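Long-range contact in L-Ala-D/L-Glu epimerase, a muconate lactonizing enzyme (Klebsiella pneumoniae subsp. pneumoniae MGH 78578, PDB 3FCP), which belongs to the enolase superfamily, pairing an N-terminal capping domain with a TIM-barrel-like domain that holds a magnesium ion: residues A71-L76 against A105-I109. Numbering follows the deposited sequence.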
# COMPACT_ATOMS: atom_id res chain seq x y z
N ALA A 71 -41.61 -12.18 -1.54
CA ALA A 71 -41.21 -10.79 -1.33
C ALA A 71 -42.23 -9.84 -1.97
O ALA A 71 -42.61 -8.83 -1.37
CB ALA A 71 -39.83 -10.55 -1.92
N ILE A 72 -42.67 -10.17 -3.17
CA ILE A 72 -43.64 -9.34 -3.88
C ILE A 72 -45.00 -9.32 -3.18
O ILE A 72 -45.57 -8.25 -2.93
CB ILE A 72 -43.83 -9.84 -5.33
CG1 ILE A 72 -42.53 -9.61 -6.10
CG2 ILE A 72 -45.01 -9.12 -5.99
CD1 ILE A 72 -42.48 -10.27 -7.46
N THR A 73 -45.52 -10.50 -2.85
CA THR A 73 -46.83 -10.61 -2.20
C THR A 73 -46.91 -10.03 -0.79
O THR A 73 -47.75 -9.18 -0.52
CB THR A 73 -47.28 -12.09 -2.12
OG1 THR A 73 -47.36 -12.65 -3.44
CG2 THR A 73 -48.66 -12.20 -1.44
N HIS A 74 -46.03 -10.48 0.09
CA HIS A 74 -46.05 -10.04 1.48
C HIS A 74 -45.42 -8.71 1.86
O HIS A 74 -45.81 -8.12 2.86
CB HIS A 74 -45.43 -11.11 2.38
CG HIS A 74 -46.19 -12.40 2.39
ND1 HIS A 74 -46.10 -13.33 1.38
CD2 HIS A 74 -47.08 -12.90 3.29
CE1 HIS A 74 -46.89 -14.36 1.66
NE2 HIS A 74 -47.49 -14.12 2.80
N TYR A 75 -44.45 -8.24 1.07
CA TYR A 75 -43.76 -7.01 1.42
C TYR A 75 -43.86 -5.86 0.43
O TYR A 75 -44.29 -4.76 0.79
CB TYR A 75 -42.30 -7.33 1.72
CG TYR A 75 -42.15 -8.25 2.92
CD1 TYR A 75 -42.26 -7.75 4.21
CD2 TYR A 75 -41.99 -9.62 2.75
CE1 TYR A 75 -42.22 -8.60 5.32
CE2 TYR A 75 -41.95 -10.48 3.85
CZ TYR A 75 -42.07 -9.96 5.13
OH TYR A 75 -42.07 -10.81 6.23
N LEU A 76 -43.48 -6.09 -0.82
CA LEU A 76 -43.54 -5.03 -1.81
C LEU A 76 -44.95 -4.54 -2.12
O LEU A 76 -45.17 -3.34 -2.28
CB LEU A 76 -42.83 -5.48 -3.09
CG LEU A 76 -41.31 -5.51 -2.97
CD1 LEU A 76 -40.69 -6.36 -4.09
CD2 LEU A 76 -40.78 -4.08 -2.99
N ALA A 105 -36.83 -9.49 -6.89
CA ALA A 105 -38.20 -9.04 -6.70
C ALA A 105 -38.31 -7.55 -7.08
O ALA A 105 -39.24 -7.15 -7.76
CB ALA A 105 -38.63 -9.25 -5.25
N LYS A 106 -37.36 -6.75 -6.62
CA LYS A 106 -37.36 -5.32 -6.92
C LYS A 106 -37.26 -5.08 -8.43
O LYS A 106 -37.89 -4.16 -8.96
CB LYS A 106 -36.21 -4.61 -6.21
CG LYS A 106 -36.37 -4.56 -4.70
CD LYS A 106 -35.11 -4.02 -4.02
CE LYS A 106 -35.29 -3.93 -2.51
NZ LYS A 106 -34.02 -3.59 -1.79
N SER A 107 -36.47 -5.89 -9.11
CA SER A 107 -36.31 -5.73 -10.55
C SER A 107 -37.62 -5.96 -11.31
O SER A 107 -37.91 -5.25 -12.29
CB SER A 107 -35.24 -6.70 -11.07
OG SER A 107 -35.21 -6.69 -12.49
N ALA A 108 -38.40 -6.94 -10.89
CA ALA A 108 -39.69 -7.22 -11.54
C ALA A 108 -40.61 -6.01 -11.36
O ALA A 108 -41.28 -5.59 -12.30
CB ALA A 108 -40.33 -8.47 -10.93
N ILE A 109 -40.63 -5.46 -10.15
CA ILE A 109 -41.46 -4.30 -9.85
C ILE A 109 -41.00 -3.04 -10.60
O ILE A 109 -41.82 -2.30 -11.15
CB ILE A 109 -41.46 -3.98 -8.33
CG1 ILE A 109 -42.10 -5.14 -7.55
CG2 ILE A 109 -42.20 -2.67 -8.07
CD1 ILE A 109 -43.55 -5.42 -7.93
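Residues 71-76 and 105-109 are parts of two helices that run nearly at right angles; the axes of these two segments approach to 10.5 Å and cross at -85°. The backbones come nearest at Ile72 and Ala105, whose CA atoms are 6.1 Å apart. Segment 71-76, part of helix 65-80, contains a wider pi-type turn: Leu76 N donates to Ala71 O at 2.9 Å. Ala105 sits at the centre of the contact. Ala105 CB lies 3.8 Å from Ala71 CB, 4.0 Å from Ile72 CG1 and 3.7 Å from Leu76 CD1. Leu76 CD1 also packs 3.9 Å from Ile109 CG1. Ile72 CG2 reaches Ile109 CD1 at 4.4 Å. Lys106 points its CB away, and its NZ is hydrogen-bonded to Ile99 O, Gly101 O and Asn96 OD1. Val36 and Val38 of strand 33-42 touch Ile72 and Ile109 respectively, and Met95 of helix 88-98 touches Leu76 and Ile109. The contact thus joins two helices of the N-terminal capping domain in its buried interior. No hydrogen bond links the segments, so the crossing is held by van der Waals contact of apolar side chains.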